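Local coordinates for hypothetical protein (Sus scrofa, PDB 3WOC) that is a prostate-derived, heparin-binding lectin of boar sperm with a jacalin-like beta-prism fold, probably linked to capacitation, at residues S2-M5 / G11-F14; F14-D19 / E50-P55; I27-G32 / A94-E99; S72-Y77 / H83-T88; Y119-F122 / I127-I130. All blocks are in the same frame, centred on the assembly; numbering follows the deposited sequence.

Contact 1: S2-M5 / G11-F14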
# COMPACT_ATOMS: atom_id res chain seq x y z
N SER A 2 3.54 -12.76 5.28
CA SER A 2 2.50 -13.31 4.41
C SER A 2 1.99 -14.64 4.96
O SER A 2 2.72 -15.35 5.64
CB SER A 2 3.05 -13.49 2.98
OG SER A 2 2.02 -13.85 2.08
N GLY A 3 0.73 -14.95 4.66
CA GLY A 3 0.12 -16.22 5.08
C GLY A 3 -1.20 -16.55 4.41
O GLY A 3 -1.73 -15.78 3.62
N GLN A 4 -1.73 -17.73 4.76
CA GLN A 4 -2.99 -18.24 4.20
C GLN A 4 -4.00 -18.54 5.31
O GLN A 4 -3.65 -18.57 6.49
CB GLN A 4 -2.72 -19.51 3.38
CG GLN A 4 -1.94 -19.30 2.07
CD GLN A 4 -0.43 -19.18 2.27
OE1 GLN A 4 0.13 -19.72 3.23
NE2 GLN A 4 0.23 -18.48 1.35
N MET A 5 -5.26 -18.77 4.93
CA MET A 5 -6.31 -19.21 5.86
C MET A 5 -6.93 -20.53 5.40
O MET A 5 -6.88 -20.87 4.22
CB MET A 5 -7.42 -18.16 5.96
CG MET A 5 -7.02 -16.80 6.52
SD MET A 5 -8.43 -15.69 6.63
CE MET A 5 -7.61 -14.12 6.92
N GLY A 11 -8.02 -15.98 -1.50
CA GLY A 11 -6.87 -15.11 -1.29
C GLY A 11 -5.80 -15.61 -0.33
O GLY A 11 -6.06 -16.48 0.51
N SER A 12 -4.59 -15.08 -0.49
CA SER A 12 -3.56 -15.13 0.54
C SER A 12 -3.51 -13.76 1.21
O SER A 12 -4.06 -12.79 0.68
CB SER A 12 -2.20 -15.50 -0.05
OG SER A 12 -2.20 -16.82 -0.56
N TYR A 13 -2.86 -13.68 2.36
CA TYR A 13 -2.93 -12.50 3.21
C TYR A 13 -1.57 -11.99 3.63
O TYR A 13 -0.62 -12.76 3.73
CB TYR A 13 -3.81 -12.78 4.44
CG TYR A 13 -5.23 -13.13 4.05
CD1 TYR A 13 -5.59 -14.46 3.81
CD2 TYR A 13 -6.18 -12.14 3.87
CE1 TYR A 13 -6.88 -14.78 3.41
CE2 TYR A 13 -7.47 -12.46 3.49
CZ TYR A 13 -7.81 -13.77 3.26
OH TYR A 13 -9.09 -14.07 2.88
N PHE A 14 -1.48 -10.68 3.85
CA PHE A 14 -0.25 -10.07 4.33
C PHE A 14 -0.52 -8.98 5.38
O PHE A 14 -1.60 -8.40 5.42
CB PHE A 14 0.59 -9.52 3.17
CG PHE A 14 0.03 -8.26 2.54
CD1 PHE A 14 0.40 -7.00 3.01
CD2 PHE A 14 -0.86 -8.34 1.47
CE1 PHE A 14 -0.10 -5.84 2.43
CE2 PHE A 14 -1.38 -7.19 0.88
CZ PHE A 14 -1.00 -5.93 1.37
O HOH W 1 -5.76 -18.40 2.32
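M5 lays its terminal methyl on the ring of Y13: CE stands 3.5 Å from the ring centroid and only 6° off the normal, a CH-pi contact over the middle of one face. The sulfur approaches more obliquely, SD lying 4.2 Å from the same centroid, so the pair is also a Met-aromatic contact. The methionine chain runs straight beyond CG (chi2 -178°, chi3 -167°), and this carries SD and CE across the ring, the two side chains meeting at about a right angle. Behind them the backbones of G3 and Y13 form an antiparallel hydrogen-bonded pair. G3 N donates a hydrogen bond to Y13 O at 2.7 Å, and Y13 N returns a bond of the same length to G3 O. S2 and F14 follow as the non-hydrogen-bonded pair, with S2 CA 3.2 Å from Y13 O in a CA-H...O contact. Beyond Q4 the backbones diverge, and a water bridges M5 N and G11 O. This hairpin lies at the surface: strand 2-3 is an outermost strand of its sheet, while strand 12-17 pairs on its other edge with strand 114-122, through backbone bonds of S12 to F122 and F14 to G120.

Contact 2: F14-D19 / E50-P55. With DIO (1,4-diethylene dioxide), chain K.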
# COMPACT_ATOMS: atom_id res chain seq x y z
N PHE A 14 -1.48 -10.68 3.85
CA PHE A 14 -0.25 -10.07 4.33
C PHE A 14 -0.52 -8.98 5.38
O PHE A 14 -1.60 -8.40 5.42
CB PHE A 14 0.59 -9.52 3.17
CG PHE A 14 0.03 -8.26 2.54
CD1 PHE A 14 0.40 -7.00 3.01
CD2 PHE A 14 -0.86 -8.34 1.47
CE1 PHE A 14 -0.10 -5.84 2.43
CE2 PHE A 14 -1.38 -7.19 0.88
CZ PHE A 14 -1.00 -5.93 1.37
N ILE A 15 0.49 -8.74 6.21
CA ILE A 15 0.51 -7.62 7.14
C ILE A 15 1.95 -7.11 7.25
O ILE A 15 2.89 -7.89 7.43
CB ILE A 15 -0.10 -7.99 8.55
CG1 ILE A 15 0.14 -6.89 9.59
CG2 ILE A 15 0.46 -9.32 9.07
CD1 ILE A 15 -0.97 -5.85 9.70
N THR A 16 2.12 -5.81 7.09
CA THR A 16 3.42 -5.18 7.31
C THR A 16 3.22 -3.89 8.10
O THR A 16 2.24 -3.16 7.88
CB THR A 16 4.21 -4.94 5.98
OG1 THR A 16 5.40 -4.19 6.25
CG2 THR A 16 3.38 -4.20 4.95
N SER A 17 4.13 -3.63 9.03
CA SER A 17 4.01 -2.49 9.93
C SER A 17 5.37 -2.03 10.44
O SER A 17 6.35 -2.79 10.38
CB SER A 17 3.10 -2.84 11.12
OG SER A 17 2.56 -1.67 11.70
N LYS A 18 5.42 -0.79 10.92
CA LYS A 18 6.62 -0.21 11.51
C LYS A 18 7.24 -1.20 12.49
O LYS A 18 6.69 -1.46 13.56
CB LYS A 18 6.27 1.10 12.22
CG LYS A 18 7.45 2.05 12.42
CD LYS A 18 6.98 3.40 12.96
CE LYS A 18 6.60 3.33 14.43
NZ LYS A 18 5.90 4.56 14.88
N ASP A 19 8.37 -1.78 12.08
CA ASP A 19 9.05 -2.85 12.81
C ASP A 19 9.22 -2.51 14.29
O ASP A 19 8.73 -3.23 15.17
CB ASP A 19 10.40 -3.20 12.16
CG ASP A 19 11.10 -1.98 11.54
OD1 ASP A 19 10.94 -0.85 12.06
OD2 ASP A 19 11.81 -2.16 10.52
N GLU A 50 9.43 -7.16 2.67
CA GLU A 50 9.09 -8.28 1.80
C GLU A 50 8.07 -7.83 0.75
O GLU A 50 7.28 -6.91 0.99
CB GLU A 50 8.50 -9.41 2.65
CG GLU A 50 8.14 -10.69 1.91
CD GLU A 50 7.29 -11.64 2.75
OE1 GLU A 50 6.50 -12.40 2.16
OE2 GLU A 50 7.41 -11.61 4.00
N LYS A 51 8.12 -8.46 -0.43
CA LYS A 51 7.15 -8.20 -1.49
C LYS A 51 5.81 -8.80 -1.11
O LYS A 51 5.72 -9.99 -0.78
CB LYS A 51 7.63 -8.81 -2.81
CG LYS A 51 6.75 -8.49 -4.01
CD LYS A 51 7.38 -7.43 -4.91
CE LYS A 51 8.53 -7.99 -5.73
NZ LYS A 51 8.10 -9.11 -6.62
N TYR A 52 4.76 -7.98 -1.15
CA TYR A 52 3.43 -8.45 -0.80
C TYR A 52 2.45 -8.40 -1.97
O TYR A 52 1.91 -7.35 -2.30
CB TYR A 52 2.89 -7.69 0.42
CG TYR A 52 3.68 -7.97 1.68
CD1 TYR A 52 3.77 -9.26 2.20
CD2 TYR A 52 4.35 -6.94 2.35
CE1 TYR A 52 4.49 -9.52 3.35
CE2 TYR A 52 5.08 -7.20 3.50
CZ TYR A 52 5.14 -8.49 4.00
OH TYR A 52 5.86 -8.75 5.14
N GLY A 53 2.25 -9.56 -2.58
CA GLY A 53 1.30 -9.72 -3.67
C GLY A 53 1.78 -10.73 -4.69
O GLY A 53 2.54 -11.64 -4.36
N ILE A 54 1.34 -10.55 -5.93
CA ILE A 54 1.70 -11.45 -7.03
C ILE A 54 2.89 -10.89 -7.82
O ILE A 54 2.86 -9.73 -8.22
CB ILE A 54 0.47 -11.73 -7.97
CG1 ILE A 54 -0.52 -12.68 -7.30
CG2 ILE A 54 0.90 -12.32 -9.31
CD1 ILE A 54 -1.54 -12.00 -6.43
N PRO A 55 3.93 -11.73 -8.04
CA PRO A 55 5.12 -11.36 -8.81
C PRO A 55 4.77 -10.87 -10.21
O PRO A 55 3.80 -11.33 -10.81
CB PRO A 55 5.89 -12.68 -8.91
CG PRO A 55 5.46 -13.46 -7.73
CD PRO A 55 4.02 -13.11 -7.53
C1 DIO K . 9.88 -6.98 6.33
C2 DIO K . 8.61 -8.83 7.15
C1' DIO K . 8.85 -6.00 6.90
C2' DIO K . 7.63 -7.83 7.79
O1 DIO K . 9.26 -8.23 6.03
O1' DIO K . 7.58 -6.64 7.01
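Aromatic packing dominates where F14 meets Y52. Their planes are within 12° of parallel, but the rings are slid so far apart, with centroids 5.1 Å from each other, that they barely overlap. What lies over the face of the F14 ring is instead the methylene of Y52: CB sits 3.8 Å from the centroid, 18° off the normal, in a CH-pi contact displaced toward the rim. F14 holds its CG between the backbone N and the carbonyl carbon (chi1 73°), which brings the ring beneath that methylene.

Apolar contacts continue along the tyrosine. F14 CB approaches Y52 CD1 to 3.3 Å, and farther out T16 CB reaches Y52 CE2 at 3.5 Å, with T16 CG2 close to the same part of the ring. F14 and T16, two residues apart on one strand, thus pack along the length of a single tyrosine.

Polar contacts gather at the phenol end. A dioxane molecule, probably from the crystallisation liquor, places O1' near the edge of the Y52 ring, 3.3 Å from Y52 OH in a weak hydrogen bond. The stronger polar partners are elsewhere: Y52 OH bonds to G1 N, and T16 OG1 to the hydroxyl of Y44.

The two segments belong to different sheets of the prism and meet through side chains, with no hydrogen bond between them. Strand 12-17 lies beside strand 114-122, and strand 47-53 beside strand 37-44. F14 also packs on I40, and T16 on V42, both of strand 37-44.

Contact 3: I27-G32 / A94-E99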
# COMPACT_ATOMS: atom_id res chain seq x y z
N ILE A 27 7.60 3.95 -0.77
CA ILE A 27 6.56 3.00 -1.15
C ILE A 27 6.79 2.52 -2.59
O ILE A 27 7.05 3.31 -3.49
CB ILE A 27 5.14 3.63 -0.98
CG1 ILE A 27 4.12 2.59 -0.48
CG2 ILE A 27 4.71 4.38 -2.23
CD1 ILE A 27 3.61 1.59 -1.51
N ARG A 28 6.70 1.20 -2.78
CA ARG A 28 6.91 0.59 -4.09
C ARG A 28 5.66 -0.16 -4.53
O ARG A 28 5.21 -1.09 -3.86
CB ARG A 28 8.12 -0.35 -4.04
CG ARG A 28 8.68 -0.74 -5.40
CD ARG A 28 9.91 -1.61 -5.24
NE ARG A 28 11.12 -0.83 -4.97
CZ ARG A 28 12.27 -1.33 -4.53
NH1 ARG A 28 12.39 -2.63 -4.28
NH2 ARG A 28 13.30 -0.53 -4.33
N VAL A 29 5.10 0.27 -5.66
CA VAL A 29 3.91 -0.37 -6.23
C VAL A 29 4.24 -0.99 -7.59
O VAL A 29 4.79 -0.32 -8.47
CB VAL A 29 2.73 0.63 -6.35
CG1 VAL A 29 1.55 -0.00 -7.07
CG2 VAL A 29 2.30 1.11 -4.97
N PHE A 30 3.90 -2.26 -7.75
CA PHE A 30 4.11 -2.98 -9.00
C PHE A 30 2.81 -3.04 -9.81
O PHE A 30 1.80 -3.57 -9.35
CB PHE A 30 4.65 -4.38 -8.74
CG PHE A 30 6.08 -4.39 -8.26
CD1 PHE A 30 7.11 -4.72 -9.14
CD2 PHE A 30 6.39 -4.08 -6.94
CE1 PHE A 30 8.44 -4.75 -8.70
CE2 PHE A 30 7.71 -4.09 -6.50
CZ PHE A 30 8.74 -4.43 -7.38
N VAL A 31 2.86 -2.47 -11.01
CA VAL A 31 1.70 -2.41 -11.90
C VAL A 31 1.95 -3.22 -13.17
O VAL A 31 3.03 -3.15 -13.76
CB VAL A 31 1.34 -0.93 -12.25
CG1 VAL A 31 0.20 -0.86 -13.26
CG2 VAL A 31 0.98 -0.16 -10.98
N GLY A 32 0.95 -4.01 -13.57
CA GLY A 32 1.02 -4.81 -14.78
C GLY A 32 0.45 -4.09 -15.99
O GLY A 32 -0.25 -3.09 -15.84
N ALA A 94 1.18 10.96 -5.30
CA ALA A 94 1.77 10.01 -6.22
C ALA A 94 0.75 8.96 -6.65
O ALA A 94 0.27 8.17 -5.84
CB ALA A 94 2.99 9.34 -5.59
N SER A 95 0.41 8.98 -7.94
CA SER A 95 -0.61 8.09 -8.49
C SER A 95 -0.01 6.81 -9.09
O SER A 95 0.96 6.86 -9.85
CB SER A 95 -1.45 8.81 -9.54
OG SER A 95 -2.30 9.76 -8.93
N PHE A 96 -0.61 5.68 -8.73
CA PHE A 96 -0.20 4.37 -9.22
C PHE A 96 -1.43 3.63 -9.75
O PHE A 96 -2.49 3.68 -9.13
CB PHE A 96 0.45 3.54 -8.11
CG PHE A 96 1.56 4.25 -7.38
CD1 PHE A 96 2.88 4.08 -7.76
CD2 PHE A 96 1.28 5.07 -6.29
CE1 PHE A 96 3.91 4.73 -7.09
CE2 PHE A 96 2.31 5.73 -5.61
CZ PHE A 96 3.62 5.56 -6.01
N GLY A 97 -1.29 2.97 -10.89
CA GLY A 97 -2.36 2.15 -11.46
C GLY A 97 -3.41 2.91 -12.25
O GLY A 97 -3.37 4.13 -12.36
N LEU A 98 -4.37 2.16 -12.80
CA LEU A 98 -5.41 2.71 -13.67
C LEU A 98 -6.66 3.08 -12.88
O LEU A 98 -7.16 2.29 -12.08
CB LEU A 98 -5.75 1.69 -14.78
CG LEU A 98 -6.81 2.01 -15.83
CD1 LEU A 98 -6.35 3.09 -16.80
CD2 LEU A 98 -7.18 0.74 -16.59
N GLU A 99 -7.16 4.29 -13.11
CA GLU A 99 -8.35 4.78 -12.41
C GLU A 99 -9.64 4.16 -12.93
O GLU A 99 -10.27 4.69 -13.84
CB GLU A 99 -8.46 6.30 -12.54
CG GLU A 99 -7.62 7.09 -11.57
CD GLU A 99 -8.03 8.54 -11.53
OE1 GLU A 99 -9.18 8.82 -11.10
OE2 GLU A 99 -7.23 9.40 -11.92
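Strands 27-31 and 94-97 run in broadly the same direction, their axes 33° apart and 7.3 Å from each other at closest approach. That separation leaves no hydrogen bond between them; they face each other through side chains, and the backbones draw nearest toward V31 and G97. I27, V29 and V31, alternate residues of one strand, all turn inward to meet F96 and G97.

F96 is the centre of the contact. Its CG lies anti to the carbonyl carbon (chi1 -52°), and the ring reaches across to the other strand. V29 sits over one face: CG2 is 4.2 Å from the ring centroid and 17° off the normal, a CH-pi contact offset toward the rim. The branch point of the valine touches as well, V29 CB lying 3.7 Å from F96 CD1. At the far end of the ring, I27 CG2 comes obliquely to 4.1 Å from F96 CZ. V31 meets main chain instead, with CG2 3.9 Å from G97 N.

The F96 side chain also touches H60 of strand 58-63 and L86 of strand 81-88, so this buried phenylalanine has neighbours from both sheets. Such apolar layering between two antiparallel sheets is what builds the interior of the beta-prism of jacalin-like lectins, in which three four-stranded sheets face a common hydrophobic core.

Contact 4: S72-Y77 / H83-T88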
# COMPACT_ATOMS: atom_id res chain seq x y z
N SER A 72 -3.06 10.50 3.81
CA SER A 72 -4.33 9.98 3.27
C SER A 72 -4.14 9.20 1.97
O SER A 72 -3.15 9.38 1.27
CB SER A 72 -5.38 11.09 3.10
OG SER A 72 -5.04 11.99 2.06
N ILE A 73 -5.10 8.33 1.66
CA ILE A 73 -5.01 7.47 0.48
C ILE A 73 -6.35 7.37 -0.26
O ILE A 73 -7.33 6.85 0.27
CB ILE A 73 -4.47 6.06 0.83
CG1 ILE A 73 -3.05 6.17 1.41
CG2 ILE A 73 -4.47 5.14 -0.41
CD1 ILE A 73 -2.59 4.97 2.18
N TYR A 74 -6.37 7.88 -1.49
CA TYR A 74 -7.51 7.70 -2.38
C TYR A 74 -7.22 6.55 -3.34
O TYR A 74 -6.09 6.41 -3.82
CB TYR A 74 -7.82 9.01 -3.13
CG TYR A 74 -8.59 8.85 -4.43
CD1 TYR A 74 -7.96 9.06 -5.66
CD2 TYR A 74 -9.94 8.50 -4.44
CE1 TYR A 74 -8.65 8.92 -6.86
CE2 TYR A 74 -10.64 8.36 -5.64
CZ TYR A 74 -9.98 8.58 -6.84
OH TYR A 74 -10.64 8.45 -8.04
N GLY A 75 -8.22 5.72 -3.59
CA GLY A 75 -8.05 4.60 -4.50
C GLY A 75 -9.29 4.18 -5.27
O GLY A 75 -10.38 4.73 -5.08
N ARG A 76 -9.11 3.19 -6.14
CA ARG A 76 -10.19 2.60 -6.91
C ARG A 76 -9.93 1.10 -7.10
O ARG A 76 -8.78 0.67 -7.15
CB ARG A 76 -10.35 3.29 -8.27
CG ARG A 76 -10.87 4.72 -8.19
CD ARG A 76 -11.43 5.20 -9.51
NE ARG A 76 -12.00 6.54 -9.40
CZ ARG A 76 -13.23 6.81 -8.97
NH1 ARG A 76 -14.05 5.83 -8.61
NH2 ARG A 76 -13.65 8.07 -8.91
N TYR A 77 -11.00 0.32 -7.20
CA TYR A 77 -10.90 -1.13 -7.33
C TYR A 77 -12.06 -1.71 -8.14
O TYR A 77 -13.13 -1.10 -8.25
CB TYR A 77 -10.86 -1.80 -5.95
CG TYR A 77 -12.05 -1.48 -5.07
CD1 TYR A 77 -12.00 -0.44 -4.15
CD2 TYR A 77 -13.24 -2.21 -5.18
CE1 TYR A 77 -13.10 -0.13 -3.34
CE2 TYR A 77 -14.35 -1.91 -4.39
CZ TYR A 77 -14.27 -0.87 -3.47
OH TYR A 77 -15.36 -0.58 -2.68
N HIS A 83 -6.16 1.31 -8.57
CA HIS A 83 -5.48 2.59 -8.48
C HIS A 83 -5.29 3.00 -7.02
O HIS A 83 -6.16 2.79 -6.18
CB HIS A 83 -6.28 3.65 -9.23
CG HIS A 83 -5.76 5.04 -9.08
ND1 HIS A 83 -4.72 5.54 -9.84
CD2 HIS A 83 -6.13 6.05 -8.25
CE1 HIS A 83 -4.48 6.79 -9.49
NE2 HIS A 83 -5.32 7.12 -8.53
N VAL A 84 -4.12 3.58 -6.74
CA VAL A 84 -3.85 4.22 -5.46
C VAL A 84 -3.13 5.55 -5.70
O VAL A 84 -2.16 5.61 -6.46
CB VAL A 84 -3.06 3.27 -4.51
CG1 VAL A 84 -1.94 3.98 -3.78
CG2 VAL A 84 -4.01 2.61 -3.52
N THR A 85 -3.64 6.62 -5.10
CA THR A 85 -2.90 7.88 -4.99
C THR A 85 -2.67 8.25 -3.53
O THR A 85 -3.62 8.43 -2.76
CB THR A 85 -3.53 9.06 -5.78
OG1 THR A 85 -3.11 10.31 -5.21
CG2 THR A 85 -5.03 9.01 -5.75
N LEU A 86 -1.40 8.33 -3.17
CA LEU A 86 -0.97 8.63 -1.81
C LEU A 86 -0.71 10.13 -1.69
O LEU A 86 -0.03 10.71 -2.53
CB LEU A 86 0.32 7.87 -1.49
CG LEU A 86 0.41 6.41 -1.91
CD1 LEU A 86 1.86 6.03 -2.09
CD2 LEU A 86 -0.26 5.49 -0.89
N ILE A 87 -1.26 10.74 -0.64
CA ILE A 87 -1.05 12.17 -0.43
C ILE A 87 -0.22 12.42 0.83
O ILE A 87 -0.41 11.76 1.85
CB ILE A 87 -2.41 12.99 -0.50
CG1 ILE A 87 -2.74 13.70 0.82
CG2 ILE A 87 -3.58 12.12 -1.00
CD1 ILE A 87 -2.42 15.18 0.78
N THR A 88 0.74 13.34 0.73
CA THR A 88 1.67 13.61 1.83
C THR A 88 1.29 14.86 2.63
O THR A 88 0.54 15.71 2.16
CB THR A 88 3.14 13.76 1.35
OG1 THR A 88 3.28 14.96 0.57
CG2 THR A 88 3.59 12.55 0.53
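T85 N donates to Y74 O at 2.8 Å, an almost straight bond with an N-H...O angle of 173°. Y74 N answers with a longer bond to T85 O, making this an antiparallel hydrogen-bonded pair. R76 and H83 form the next such pair, R76 N to H83 O and H83 N to R76 O both measuring 3.0 Å. At the other end I87 N bonds to S72 O. The strands are antiparallel, their axes 4.6 Å apart.

Side chains alternate between the two faces. On the inward face I73 and L86 lie side by side pointing the same way, I73 CG1 touching L86 CD2 at 3.7 Å, while the other branch of I73, CG2, meets V84 CG2 at 4.0 Å. The torsion of I73 (chi1 -61°) spreads these two branches toward different neighbours. G75, opposite V84, brings its CA to 3.1 Å from H83 O.

On the other face Y74 extends toward H83, its CE1 4.1 Å from H83 CD2 and the ring planes inclined at 63°. The imidazole is fixed from outside the pair, H83 ND1 bonding to G97 O, and R76 NH1 bonds to G101 O.

I73 also packs on F132 and W134 of strand 127-135, so the I73, V84 and L86 side faces the prism interior. This is a regular two-stranded beta hairpin forming the middle of one four-stranded sheet of the jacalin-like beta-prism.

Contact 5: Y119-F122 / I127-I130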
# COMPACT_ATOMS: atom_id res chain seq x y z
N TYR A 119 -1.99 -3.75 5.32
CA TYR A 119 -2.40 -5.15 5.31
C TYR A 119 -3.36 -5.38 4.14
O TYR A 119 -3.92 -4.44 3.59
CB TYR A 119 -3.05 -5.55 6.65
CG TYR A 119 -4.30 -4.78 7.00
CD1 TYR A 119 -5.56 -5.30 6.72
CD2 TYR A 119 -4.23 -3.52 7.62
CE1 TYR A 119 -6.72 -4.61 7.05
CE2 TYR A 119 -5.39 -2.82 7.95
CZ TYR A 119 -6.63 -3.37 7.66
OH TYR A 119 -7.77 -2.68 7.97
N GLY A 120 -3.54 -6.64 3.75
CA GLY A 120 -4.42 -6.93 2.65
C GLY A 120 -4.52 -8.37 2.20
O GLY A 120 -3.95 -9.28 2.80
N GLN A 121 -5.27 -8.53 1.11
CA GLN A 121 -5.55 -9.82 0.50
C GLN A 121 -5.07 -9.77 -0.95
O GLN A 121 -5.27 -8.77 -1.65
CB GLN A 121 -7.06 -10.07 0.55
CG GLN A 121 -7.54 -11.38 -0.05
CD GLN A 121 -9.04 -11.42 -0.23
OE1 GLN A 121 -9.74 -12.21 0.42
NE2 GLN A 121 -9.56 -10.56 -1.10
N PHE A 122 -4.42 -10.85 -1.40
CA PHE A 122 -4.02 -10.98 -2.80
C PHE A 122 -4.31 -12.38 -3.33
O PHE A 122 -4.36 -13.34 -2.57
CB PHE A 122 -2.55 -10.59 -3.01
CG PHE A 122 -1.56 -11.49 -2.32
CD1 PHE A 122 -1.12 -12.66 -2.93
CD2 PHE A 122 -1.04 -11.15 -1.08
CE1 PHE A 122 -0.19 -13.48 -2.30
CE2 PHE A 122 -0.12 -11.96 -0.44
CZ PHE A 122 0.31 -13.13 -1.06
N ILE A 127 -3.42 -7.58 -5.92
CA ILE A 127 -4.08 -7.33 -4.65
C ILE A 127 -5.58 -7.20 -4.87
O ILE A 127 -6.01 -6.52 -5.80
CB ILE A 127 -3.50 -6.05 -3.98
CG1 ILE A 127 -2.10 -6.34 -3.42
CG2 ILE A 127 -4.42 -5.50 -2.88
CD1 ILE A 127 -1.23 -5.10 -3.27
N THR A 128 -6.35 -7.85 -4.01
CA THR A 128 -7.81 -7.88 -4.11
C THR A 128 -8.48 -7.12 -2.97
O THR A 128 -9.66 -6.78 -3.06
CB THR A 128 -8.34 -9.33 -4.15
OG1 THR A 128 -7.71 -10.09 -3.11
CG2 THR A 128 -8.05 -9.97 -5.48
N GLY A 129 -7.73 -6.89 -1.90
CA GLY A 129 -8.21 -6.13 -0.75
C GLY A 129 -7.05 -5.44 -0.05
O GLY A 129 -5.96 -6.00 0.09
N ILE A 130 -7.29 -4.21 0.40
CA ILE A 130 -6.23 -3.44 1.06
C ILE A 130 -6.73 -2.64 2.26
O ILE A 130 -7.83 -2.09 2.24
CB ILE A 130 -5.44 -2.54 0.04
CG1 ILE A 130 -4.11 -2.07 0.65
CG2 ILE A 130 -6.31 -1.39 -0.47
CD1 ILE A 130 -3.06 -1.63 -0.37
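A classic beta bulge marks the hairpin of strands 114-122 and 127-135: T128 and G129 both face Q121, and the register shifts by one residue before F122 pairs with I127. The carbonyl of Q121 is the hub. T128 N donates to Q121 O at 2.8 Å. G129 N donates to Q121 O at 3.1 Å, arriving from the same face of the carbonyl plane. Q121 N completes the pairing by donating to G129 O at 2.8 Å.

The side chains of the bulge are tied together too. The Q121 chain is extended, CG lying anti to the backbone N (chi1 -180°), and reaches across T128 so that NE2 donates to T128 OG1 at 2.8 Å. The bond is bent, with an N-H...O angle of 136°, and the hydroxyl lies 29° out of the amide plane. T128 OG1 thus accepts from NE2 and itself donates weakly to Q121 O, which should restrain the rotation of both side chains.

Flanking the bulge, G120 and I130 form a non-hydrogen-bonded pair, with G120 CA 3.1 Å from G129 O, and F122 CB lies 4.0 Å from I127 CA.

The chain turns a corner at T128, passing from one sheet or face to another. I127 makes backbone bonds with I37 and L81 and packs on I40, whereas beyond the corner G131 makes a backbone bond with Y119 of the partner strand. On its other edge strand 114-122 pairs with strand 12-17, through G120 with F14 and F122 with S12.

From the N terminus, contact 1 closes the first short loop as a hairpin between strands 2-3 and 12-17. Contact 2 starts on that same strand, shares F14 with contact 1, and closes a loop of 30 residues against strand 47-53, joining two sheets. Contact 3 opens within this loop and closes far beyond it, so contacts 2 and 3 cross along the chain; it links the second sheet to the third. Contact 4, the hairpin within the third sheet, is nested inside contact 3 and hydrogen-bonds to strand 93-97. Contact 5 closes the last hairpin, between strands 114-122 and 127-135; because 114-122 also lies beside 12-17, it returns the chain to the first sheet.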